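Local coordinates for oxidoreductase, NAD-binding/iron-sulfur cluster-binding protein (Nitratireductor pacificus pht-3B, PDB 6ZXU) that probably removes halogen atoms reductively from organohalide substrates, using a bound cobalamin and two [4Fe-4S] clusters, at residues A[547-552]-A[661-667]; A[432-436]-A[597-601]; A[441-445]-A[640-645]. One frame throughout, in Å; residues are numbered along the deposited sequence.

Interaction 1: residues A[547-552]-A[661-667]. With SF4 (iron/sulfur cluster), chain E.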
loop_
_atom_site.group_PDB
_atom_site.type_symbol
_atom_site.label_atom_id
_atom_site.label_comp_id
_atom_site.label_asym_id
_atom_site.label_seq_id
_atom_site.Cartn_x
_atom_site.Cartn_y
_atom_site.Cartn_z
ATOM N N ARG A 547 -19.070 -8.941 -12.484
ATOM C CA ARG A 547 -18.901 -9.563 -13.773
ATOM C C ARG A 547 -17.530 -10.032 -14.008
ATOM O O ARG A 547 -17.332 -11.063 -14.634
ATOM C CB ARG A 547 -19.235 -8.548 -14.853
ATOM C CG ARG A 547 -19.322 -9.095 -16.283
ATOM C CD ARG A 547 -19.558 -7.928 -17.222
ATOM N NE ARG A 547 -18.311 -7.255 -17.475
ATOM C CZ ARG A 547 -18.173 -5.951 -17.630
ATOM N NH1 ARG A 547 -19.209 -5.166 -17.474
ATOM N NH2 ARG A 547 -16.968 -5.439 -17.891
ATOM N N GLU A 548 -16.517 -9.352 -13.434
ATOM C CA GLU A 548 -15.151 -9.687 -13.722
ATOM C C GLU A 548 -14.493 -10.593 -12.747
ATOM O O GLU A 548 -13.340 -10.938 -12.906
ATOM C CB GLU A 548 -14.341 -8.424 -13.898
ATOM C CG GLU A 548 -14.760 -7.540 -15.084
ATOM C CD GLU A 548 -14.591 -8.229 -16.474
ATOM O OE1 GLU A 548 -13.838 -9.259 -16.575
ATOM O OE2 GLU A 548 -15.254 -7.758 -17.384
ATOM N N CYS A 549 -15.180 -10.968 -11.691
ATOM C CA CYS A 549 -14.550 -11.777 -10.617
ATOM C C CYS A 549 -14.341 -13.211 -11.163
ATOM O O CYS A 549 -15.349 -13.810 -11.541
ATOM C CB CYS A 549 -15.455 -11.892 -9.343
ATOM S SG CYS A 549 -14.857 -13.082 -8.127
ATOM N N PRO A 550 -13.093 -13.735 -11.178
ATOM C CA PRO A 550 -12.852 -15.091 -11.716
ATOM C C PRO A 550 -13.637 -16.215 -11.058
ATOM O O PRO A 550 -13.886 -17.205 -11.713
ATOM C CB PRO A 550 -11.376 -15.315 -11.495
ATOM C CG PRO A 550 -10.801 -13.913 -11.308
ATOM C CD PRO A 550 -11.866 -13.104 -10.701
ATOM N N CYS A 551 -14.154 -16.050 -9.832
ATOM C CA CYS A 551 -14.926 -17.099 -9.185
ATOM C C CYS A 551 -16.322 -16.702 -8.769
ATOM O O CYS A 551 -16.892 -17.369 -7.964
ATOM C CB CYS A 551 -14.170 -17.661 -7.997
ATOM S SG CYS A 551 -13.984 -16.458 -6.692
ATOM N N ASN A 552 -16.882 -15.666 -9.371
ATOM C CA ASN A 552 -18.254 -15.241 -9.124
ATOM C C ASN A 552 -18.592 -15.011 -7.662
ATOM O O ASN A 552 -19.686 -15.333 -7.214
ATOM C CB ASN A 552 -19.269 -16.193 -9.738
ATOM C CG ASN A 552 -18.938 -16.527 -11.183
ATOM O OD1 ASN A 552 -18.691 -15.629 -12.040
ATOM N ND2 ASN A 552 -18.835 -17.827 -11.444
ATOM N N ARG A 661 -6.347 -12.058 -18.300
ATOM C CA ARG A 661 -7.755 -11.844 -18.486
ATOM C C ARG A 661 -8.034 -10.491 -19.132
ATOM O O ARG A 661 -7.379 -9.486 -18.882
ATOM C CB ARG A 661 -8.440 -11.945 -17.098
ATOM C CG ARG A 661 -8.287 -13.293 -16.486
ATOM C CD ARG A 661 -9.126 -13.399 -15.236
ATOM N NE ARG A 661 -8.799 -14.599 -14.568
ATOM C CZ ARG A 661 -9.423 -15.737 -14.771
ATOM N NH1 ARG A 661 -10.404 -15.809 -15.665
ATOM N NH2 ARG A 661 -9.090 -16.803 -14.094
ATOM N N ASP A 662 -9.073 -10.493 -19.947
ATOM C CA ASP A 662 -9.588 -9.308 -20.605
ATOM C C ASP A 662 -11.022 -9.108 -20.131
ATOM O O ASP A 662 -11.607 -10.012 -19.488
ATOM C CB ASP A 662 -9.577 -9.589 -22.128
ATOM C CG ASP A 662 -8.135 -9.897 -22.658
ATOM O OD1 ASP A 662 -7.130 -9.282 -22.164
ATOM O OD2 ASP A 662 -8.044 -10.751 -23.584
ATOM N N LEU A 663 -11.609 -8.005 -20.539
ATOM C CA LEU A 663 -13.001 -7.759 -20.190
ATOM C C LEU A 663 -13.889 -8.945 -20.547
ATOM O O LEU A 663 -13.570 -9.640 -21.506
ATOM C CB LEU A 663 -13.436 -6.520 -20.844
ATOM C CG LEU A 663 -12.718 -5.285 -20.284
ATOM C CD1 LEU A 663 -12.857 -4.105 -21.230
ATOM C CD2 LEU A 663 -13.344 -4.888 -18.950
ATOM N N SER A 664 -14.909 -9.223 -19.734
ATOM C CA SER A 664 -15.832 -10.364 -19.888
ATOM C C SER A 664 -17.175 -9.869 -20.341
ATOM O O SER A 664 -17.520 -8.715 -20.142
ATOM C CB SER A 664 -16.017 -11.120 -18.552
ATOM O OG SER A 664 -14.788 -11.325 -17.932
ATOM N N PRO A 665 -17.962 -10.748 -20.937
ATOM C CA PRO A 665 -19.296 -10.337 -21.351
ATOM C C PRO A 665 -20.309 -10.424 -20.205
ATOM O O PRO A 665 -20.079 -11.076 -19.200
ATOM C CB PRO A 665 -19.669 -11.380 -22.407
ATOM C CG PRO A 665 -18.995 -12.612 -21.888
ATOM C CD PRO A 665 -17.666 -12.135 -21.349
ATOM N N ASP A 666 -21.411 -9.719 -20.401
ATOM C CA ASP A 666 -22.503 -9.752 -19.471
ATOM C C ASP A 666 -22.930 -11.131 -19.102
ATOM O O ASP A 666 -22.812 -12.056 -19.912
ATOM C CB ASP A 666 -23.715 -9.060 -20.049
ATOM C CG ASP A 666 -23.761 -7.691 -19.631
ATOM O OD1 ASP A 666 -22.798 -6.965 -19.991
ATOM O OD2 ASP A 666 -24.710 -7.391 -18.853
ATOM N N ARG A 667 -23.402 -11.248 -17.855
ATOM C CA ARG A 667 -24.089 -12.431 -17.359
ATOM C C ARG A 667 -25.598 -12.326 -17.588
ATOM O O ARG A 667 -26.421 -13.220 -17.221
ATOM C CB ARG A 667 -23.829 -12.558 -15.866
ATOM C CG ARG A 667 -22.354 -12.550 -15.490
ATOM C CD ARG A 667 -21.713 -13.914 -15.505
ATOM N NE ARG A 667 -22.593 -15.032 -15.061
ATOM C CZ ARG A 667 -22.586 -15.581 -13.842
ATOM N NH1 ARG A 667 -21.771 -15.064 -12.902
ATOM N NH2 ARG A 667 -23.394 -16.644 -13.529
HETATM FE FE1 SF4 E . -11.697 -12.333 -4.574
HETATM FE FE2 SF4 E . -10.340 -11.904 -6.953
HETATM FE FE3 SF4 E . -11.952 -9.885 -5.891
HETATM FE FE4 SF4 E . -13.052 -12.158 -6.975
HETATM S S1 SF4 E . -11.844 -10.627 -8.002
HETATM S S2 SF4 E . -13.579 -11.154 -5.024
HETATM S S3 SF4 E . -11.500 -13.703 -6.373
HETATM S S4 SF4 E . -10.155 -10.807 -4.957
HETATM O O HOH W 1 -19.346 -13.348 -12.778
#
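C549 and P550 close the CX2CX2CX3CP signature of a ferredoxin-type dicluster domain. C549 SG sits 2.3 Å from FE4 of the bound [4Fe-4S] cluster, whereas C539, C542 and C545 serve the other one, the usual exchange of cysteines in two-cluster ferredoxins. Residues 661-667 run as an extended loop past R547 and E548 of helix 544-548 and the type I turn C549-N552.

Begin at R661. Its guanidinium lays one face on the proline, with P550 CB 3.8 Å from R661 NH2, while its charge is taken up by D441. D662 turns its carboxylate outward to R634. L663 brings CD2 to 3.8 Å from R547 NH2, at the edge of that guanidinium, and its CA to 3.6 Å from E548 OE2.

S664 makes the central polar grip. The E548 carboxylate receives S664 OG at OE1 (2.6 Å) and S664 N at OE2 (2.8 Å, nearly linear), so one side chain holds both backbone and hydroxyl of the loop. E548 is kept in place by charge: R547 NH2 forms a salt bridge to E548 OE2 at 2.9 Å, and R590, from the helix beside the clusters, pairs with OE1. R547 itself also reaches D627.

P665 and D666 add little: P665 O lies 3.6 Å from R547 CG, and D666 only grazes the arginine. R667, which buries about as much surface here as S664, folds back toward N552, the last residue of the turn, and a single water joins them, donating to N552 OD1 at 2.5 Å and accepting from R667 NH1 at 3.0 Å.

Interaction 2: residues A[432-436]-A[597-601]. With NA (sodium ion), chain G.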
loop_
_atom_site.group_PDB
_atom_site.type_symbol
_atom_site.label_atom_id
_atom_site.label_comp_id
_atom_site.label_asym_id
_atom_site.label_seq_id
_atom_site.Cartn_x
_atom_site.Cartn_y
_atom_site.Cartn_z
ATOM N N TYR A 432 -1.775 2.382 -9.220
ATOM C CA TYR A 432 -2.534 2.372 -10.438
ATOM C C TYR A 432 -1.771 1.779 -11.637
ATOM O O TYR A 432 -2.305 0.939 -12.371
ATOM C CB TYR A 432 -3.078 3.767 -10.786
ATOM C CG TYR A 432 -3.849 3.777 -12.116
ATOM C CD1 TYR A 432 -5.106 3.258 -12.220
ATOM C CD2 TYR A 432 -3.257 4.236 -13.277
ATOM C CE1 TYR A 432 -5.786 3.273 -13.380
ATOM C CE2 TYR A 432 -3.916 4.185 -14.463
ATOM C CZ TYR A 432 -5.202 3.743 -14.507
ATOM O OH TYR A 432 -5.841 3.723 -15.727
ATOM N N GLU A 433 -0.510 2.169 -11.791
ATOM C CA GLU A 433 0.183 1.911 -13.077
ATOM C C GLU A 433 0.597 0.435 -13.169
ATOM O O GLU A 433 0.421 -0.155 -14.230
ATOM C CB GLU A 433 1.397 2.792 -13.245
ATOM C CG GLU A 433 1.006 4.208 -13.722
ATOM C CD GLU A 433 0.427 5.160 -12.620
ATOM O OE1 GLU A 433 -0.075 6.312 -12.971
ATOM O OE2 GLU A 433 0.447 4.736 -11.399
ATOM N N THR A 434 0.972 -0.169 -12.063
ATOM C CA THR A 434 1.247 -1.579 -12.067
ATOM C C THR A 434 -0.036 -2.392 -12.329
ATOM O O THR A 434 -0.068 -3.312 -13.140
ATOM C CB THR A 434 1.912 -2.036 -10.782
ATOM O OG1 THR A 434 3.219 -1.490 -10.721
ATOM C CG2 THR A 434 2.037 -3.539 -10.704
ATOM N N MET A 435 -1.138 -2.020 -11.684
ATOM C CA MET A 435 -2.357 -2.739 -11.873
ATOM C C MET A 435 -2.866 -2.643 -13.301
ATOM O O MET A 435 -3.575 -3.562 -13.764
ATOM C CB MET A 435 -3.441 -2.243 -10.850
ATOM C CG MET A 435 -4.394 -3.297 -10.389
ATOM S SD MET A 435 -5.467 -2.657 -8.981
ATOM C CE MET A 435 -4.272 -2.527 -7.631
ATOM N N GLU A 436 -2.550 -1.567 -14.003
ATOM C CA GLU A 436 -2.952 -1.421 -15.392
ATOM C C GLU A 436 -2.357 -2.505 -16.296
ATOM O O GLU A 436 -2.982 -2.900 -17.228
ATOM C CB GLU A 436 -2.546 -0.022 -15.935
ATOM C CG GLU A 436 -3.612 1.049 -15.731
ATOM C CD GLU A 436 -5.068 0.623 -16.203
ATOM O OE1 GLU A 436 -5.962 0.264 -15.342
ATOM O OE2 GLU A 436 -5.322 0.611 -17.457
ATOM N N TRP A 597 -14.031 3.393 -10.624
ATOM C CA TRP A 597 -13.360 4.366 -9.745
ATOM C C TRP A 597 -11.849 4.187 -9.651
ATOM O O TRP A 597 -11.162 5.046 -9.089
ATOM C CB TRP A 597 -13.940 4.326 -8.348
ATOM C CG TRP A 597 -15.395 4.771 -8.273
ATOM C CD1 TRP A 597 -16.456 4.000 -8.477
ATOM C CD2 TRP A 597 -15.885 6.072 -7.909
ATOM N NE1 TRP A 597 -17.606 4.705 -8.252
ATOM C CE2 TRP A 597 -17.297 5.998 -7.937
ATOM C CE3 TRP A 597 -15.284 7.286 -7.522
ATOM C CZ2 TRP A 597 -18.095 7.043 -7.582
ATOM C CZ3 TRP A 597 -16.092 8.345 -7.203
ATOM C CH2 TRP A 597 -17.488 8.231 -7.272
ATOM N N ASN A 598 -11.341 3.085 -10.168
ATOM C CA ASN A 598 -9.933 2.897 -10.308
ATOM C C ASN A 598 -9.486 3.613 -11.566
ATOM O O ASN A 598 -9.659 3.092 -12.669
ATOM C CB ASN A 598 -9.593 1.373 -10.290
ATOM C CG ASN A 598 -8.076 1.105 -10.584
ATOM O OD1 ASN A 598 -7.194 1.828 -10.139
ATOM N ND2 ASN A 598 -7.820 0.170 -11.482
ATOM N N ARG A 599 -8.931 4.801 -11.428
ATOM C CA ARG A 599 -8.579 5.647 -12.561
ATOM C C ARG A 599 -7.247 6.289 -12.403
ATOM O O ARG A 599 -6.748 6.428 -11.297
ATOM C CB ARG A 599 -9.503 6.856 -12.645
ATOM C CG ARG A 599 -10.915 6.514 -12.770
ATOM C CD ARG A 599 -11.687 7.730 -13.199
ATOM N NE ARG A 599 -12.981 7.283 -13.682
ATOM C CZ ARG A 599 -14.048 7.266 -12.908
ATOM N NH1 ARG A 599 -13.953 7.671 -11.667
ATOM N NH2 ARG A 599 -15.214 6.839 -13.413
ATOM N N GLU A 600 -6.704 6.765 -13.548
ATOM C CA GLU A 600 -5.468 7.496 -13.544
ATOM C C GLU A 600 -5.626 8.858 -12.829
ATOM O O GLU A 600 -6.683 9.484 -12.874
ATOM C CB GLU A 600 -4.920 7.678 -15.003
ATOM C CG GLU A 600 -3.401 7.947 -14.993
ATOM C CD GLU A 600 -2.789 8.251 -16.379
ATOM O OE1 GLU A 600 -3.412 7.935 -17.402
ATOM O OE2 GLU A 600 -1.675 8.822 -16.429
ATOM N N ASP A 601 -4.539 9.342 -12.237
ATOM C CA ASP A 601 -4.509 10.673 -11.520
ATOM C C ASP A 601 -4.233 11.863 -12.502
ATOM O O ASP A 601 -3.186 12.517 -12.438
ATOM C CB ASP A 601 -3.472 10.578 -10.373
ATOM C CG ASP A 601 -3.434 11.814 -9.440
ATOM O OD1 ASP A 601 -4.521 12.457 -9.185
ATOM O OD2 ASP A 601 -2.283 12.134 -8.996
HETATM NA NA NA G . -10.996 1.596 -14.225
HETATM O O HOH W 2 -8.018 6.436 -15.878
HETATM O O HOH W 3 -5.516 -0.214 -12.819
HETATM O O HOH W 4 -4.448 4.840 -17.902
HETATM O O HOH W 5 -2.271 7.785 -11.752
HETATM O O HOH W 6 -9.261 -0.062 -14.822
HETATM O O HOH W 7 -12.590 0.215 -15.075
HETATM O O HOH W 8 -11.997 3.545 -14.979
#
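No direct hydrogen bond crosses this contact; apart from the packing of one tyrosine, it is held by water, with a sodium ion at its border. The tyrosine is Y432, at the start of the short helix. Its ring lies flat against the R599-E600 peptide, with CE1 3.5 Å from R599 C and CZ 3.5 Å from E600 N, and its CE2 meets E600 CB at 3.7 Å. At the ring edge, Y432 CD1 comes to 3.3 Å from N598 OD1, an oxygen that accepts from R513.

Water does the rest. One molecule donates to E436 OE1 (2.6 Å) and accepts from N598 ND2 (2.7 Å), standing between two groups otherwise 4.3 Å apart. Another accepts from D601 N at 2.8 Å and donates to E433 OE1 at 2.9 Å. Two carboxylates approach here, E433 OE1 and E600 OE2 at 4.6 Å; R29 forms a salt bridge with E600, S32 donates to it as well, and N33 bonds both acids.

N598 O binds the sodium at 2.5 Å, beside C595 O and three waters, one of which reaches E436 OE1 only weakly, at 3.4 Å. Since C595 belongs to a [4Fe-4S] site, the ion sits on the backbone next to that cluster.

Helix 432-437 follows strand 422-429 of the four-stranded antiparallel sheet 394-399, 422-429, 514-521, 474-477 and rests through T434 and M435 on Q448 of helix 445-469. The other segment bridges helices 590-594 and 603-614, with R599 lying on L608 and A609, and W597 on S612 and I613.

Interaction 3: residues A[441-445]-A[640-645]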
loop_
_atom_site.group_PDB
_atom_site.type_symbol
_atom_site.label_atom_id
_atom_site.label_comp_id
_atom_site.label_asym_id
_atom_site.label_seq_id
_atom_site.Cartn_x
_atom_site.Cartn_y
_atom_site.Cartn_z
ATOM N N ASP A 441 -5.093 -11.162 -11.181
ATOM C CA ASP A 441 -4.767 -12.441 -10.545
ATOM C C ASP A 441 -3.524 -13.126 -11.175
ATOM O O ASP A 441 -3.426 -14.350 -11.196
ATOM C CB ASP A 441 -5.936 -13.333 -10.611
ATOM C CG ASP A 441 -6.457 -13.490 -12.062
ATOM O OD1 ASP A 441 -5.970 -12.777 -12.981
ATOM O OD2 ASP A 441 -7.406 -14.262 -12.241
ATOM N N ASP A 442 -2.536 -12.344 -11.605
ATOM C CA ASP A 442 -1.314 -12.920 -12.147
ATOM C C ASP A 442 -0.205 -12.896 -11.173
ATOM O O ASP A 442 -0.453 -12.855 -9.977
ATOM C CB ASP A 442 -0.967 -12.215 -13.472
ATOM C CG ASP A 442 -0.719 -10.689 -13.312
ATOM O OD1 ASP A 442 -0.324 -10.249 -12.222
ATOM O OD2 ASP A 442 -0.879 -9.944 -14.324
ATOM N N TRP A 443 1.054 -12.923 -11.635
ATOM C CA TRP A 443 2.222 -13.131 -10.769
ATOM C C TRP A 443 2.603 -11.971 -9.904
ATOM O O TRP A 443 3.304 -12.151 -8.929
ATOM C CB TRP A 443 3.466 -13.703 -11.590
ATOM C CG TRP A 443 3.063 -15.000 -12.119
ATOM C CD1 TRP A 443 2.639 -15.297 -13.371
ATOM C CD2 TRP A 443 2.871 -16.183 -11.331
ATOM N NE1 TRP A 443 2.227 -16.611 -13.406
ATOM C CE2 TRP A 443 2.332 -17.160 -12.164
ATOM C CE3 TRP A 443 3.135 -16.511 -10.024
ATOM C CZ2 TRP A 443 2.033 -18.473 -11.694
ATOM C CZ3 TRP A 443 2.856 -17.803 -9.552
ATOM C CH2 TRP A 443 2.309 -18.766 -10.393
ATOM N N ILE A 444 2.088 -10.793 -10.185
ATOM C CA ILE A 444 2.440 -9.610 -9.386
ATOM C C ILE A 444 1.382 -9.255 -8.311
ATOM O O ILE A 444 1.569 -8.352 -7.535
ATOM C CB ILE A 444 2.728 -8.431 -10.314
ATOM C CG1 ILE A 444 3.629 -7.360 -9.638
ATOM C CG2 ILE A 444 1.455 -7.763 -10.818
ATOM C CD1 ILE A 444 4.940 -7.919 -9.197
ATOM N N SER A 445 0.238 -9.919 -8.343
ATOM C CA SER A 445 -0.909 -9.496 -7.540
ATOM C C SER A 445 -0.582 -9.432 -6.041
ATOM O O SER A 445 -0.745 -8.401 -5.414
ATOM C CB SER A 445 -2.102 -10.416 -7.758
ATOM O OG SER A 445 -3.164 -10.050 -6.927
ATOM N N TRP A 640 5.863 -4.665 -16.252
ATOM C CA TRP A 640 7.277 -4.525 -16.080
ATOM C C TRP A 640 7.920 -5.699 -15.348
ATOM O O TRP A 640 9.156 -5.750 -15.276
ATOM C CB TRP A 640 7.567 -3.271 -15.231
ATOM C CG TRP A 640 6.840 -3.219 -13.904
ATOM C CD1 TRP A 640 5.591 -2.633 -13.679
ATOM C CD2 TRP A 640 7.273 -3.732 -12.629
ATOM N NE1 TRP A 640 5.220 -2.776 -12.349
ATOM C CE2 TRP A 640 6.228 -3.435 -11.684
ATOM C CE3 TRP A 640 8.384 -4.439 -12.213
ATOM C CZ2 TRP A 640 6.309 -3.825 -10.369
ATOM C CZ3 TRP A 640 8.452 -4.860 -10.938
ATOM C CH2 TRP A 640 7.441 -4.536 -10.008
ATOM N N TRP A 641 7.118 -6.571 -14.722
ATOM C CA TRP A 641 7.652 -7.639 -13.833
ATOM C C TRP A 641 7.894 -8.922 -14.625
ATOM O O TRP A 641 7.352 -9.125 -15.730
ATOM C CB TRP A 641 6.652 -7.923 -12.658
ATOM C CG TRP A 641 5.264 -8.317 -13.139
ATOM C CD1 TRP A 641 4.791 -9.594 -13.356
ATOM C CD2 TRP A 641 4.203 -7.436 -13.482
ATOM N NE1 TRP A 641 3.521 -9.541 -13.841
ATOM C CE2 TRP A 641 3.133 -8.221 -13.902
ATOM C CE3 TRP A 641 4.053 -6.048 -13.444
ATOM C CZ2 TRP A 641 1.963 -7.661 -14.359
ATOM C CZ3 TRP A 641 2.911 -5.493 -13.893
ATOM C CH2 TRP A 641 1.858 -6.291 -14.345
ATOM N N PHE A 642 8.705 -9.802 -14.031
ATOM C CA PHE A 642 8.962 -11.150 -14.565
ATOM C C PHE A 642 7.913 -12.134 -14.066
ATOM O O PHE A 642 7.468 -12.040 -12.926
ATOM C CB PHE A 642 10.347 -11.650 -14.119
ATOM C CG PHE A 642 11.525 -10.838 -14.597
ATOM C CD1 PHE A 642 11.480 -10.096 -15.746
ATOM C CD2 PHE A 642 12.704 -10.872 -13.858
ATOM C CE1 PHE A 642 12.540 -9.360 -16.165
ATOM C CE2 PHE A 642 13.802 -10.171 -14.267
ATOM C CZ PHE A 642 13.719 -9.418 -15.423
ATOM N N ASP A 643 7.515 -13.054 -14.915
ATOM C CA ASP A 643 6.655 -14.150 -14.527
ATOM C C ASP A 643 7.490 -15.324 -13.937
ATOM O O ASP A 643 7.974 -16.176 -14.657
ATOM C CB ASP A 643 5.869 -14.652 -15.732
ATOM C CG ASP A 643 4.811 -13.701 -16.149
ATOM O OD1 ASP A 643 4.408 -12.802 -15.357
ATOM O OD2 ASP A 643 4.381 -13.798 -17.267
ATOM N N LEU A 644 7.738 -15.261 -12.650
ATOM C CA LEU A 644 8.535 -16.186 -11.890
ATOM C C LEU A 644 7.732 -16.718 -10.728
ATOM O O LEU A 644 7.091 -15.940 -10.026
ATOM C CB LEU A 644 9.825 -15.533 -11.332
ATOM C CG LEU A 644 10.823 -15.035 -12.376
ATOM C CD1 LEU A 644 11.988 -14.277 -11.748
ATOM C CD2 LEU A 644 11.313 -16.203 -13.224
ATOM N N GLU A 645 7.794 -18.035 -10.534
ATOM C CA GLU A 645 7.174 -18.728 -9.428
ATOM C C GLU A 645 8.264 -19.497 -8.752
ATOM O O GLU A 645 8.943 -20.283 -9.372
ATOM C CB GLU A 645 6.053 -19.667 -9.955
ATOM C CG GLU A 645 5.469 -20.546 -8.895
ATOM C CD GLU A 645 4.365 -21.471 -9.391
ATOM O OE1 GLU A 645 4.179 -21.683 -10.625
ATOM O OE2 GLU A 645 3.636 -21.996 -8.513
HETATM O O HOH W 9 1.957 -11.939 -14.733
#
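This is a buried meeting of two irregular segments, rich in tryptophan: the turn that leads into helix 445-469, and the connection that runs from helix 619-628 to strand 645-647. No hydrogen bond passes directly between them; packing joins the two, with one water lodged in between.

I444 supplies the best fit. It lies over the face of W641, with CB 3.5 Å from the centroid of the five-membered ring and only 7° off the ring normal, a textbook CH-pi contact, while I444 CG2 meets W641 CE2 at 3.5 Å. I444 CD1 extends to W640 CH2, 4.3 Å away. The turn is fixed by D442, whose OD1 accepts a capping bond from I444 N at 3.2 Å; the other oxygen, D442 OD2, lies at the edge of the W641 ring, 3.6 Å from CZ2, and accepts from S439 N.

W443 also faces the partner segment, but meets it farther along, at D643-E645. Its CD1 sits 3.6 Å from D643 OD1 and its CH2 3.5 Å from E645 OE1, with NE1 donating to T658. The acids have partners of their own, R639 for D643 and R336 for E645, but L644 O is sealed in with no hydrogen-bond partner. Between the tryptophans a water accepts from W641 NE1 at 3.0 Å and donates to D643 OD1 at 2.7 Å; its bond from W443 N, at 3.4 Å, is weak.

Beyond the contact, F642 packs on helices 103-116 and 168-190, and L644 touches M190 of the latter and P342 of helix 342-354. E645 then pairs its backbone with G652, joining strands 645-647 and 650-652.

In the fold
Interaction 3 is the buried one, interaction 2 partly buried and interaction 1 at the surface, and the chemistry follows: tryptophan and isoleucine packing with a single water inside, a tyrosine amid ordered water in between, charge and direct hydrogen bonds outside. For any two of the contacts, the segments alternate along the chain. The stretch from helix 432-437 to the start of helix 445-469 serves two of them: T434 OG1 and W640 NE1, 2.9 Å apart, probably hydrogen-bond, tying interaction 2 to interaction 3. D441 OD2 forms a salt bridge with R661 NE at 2.7 Å, tying interaction 3 to interaction 1. Interactions 1 and 2 do not touch, yet each includes residues beside an iron-sulfur cluster.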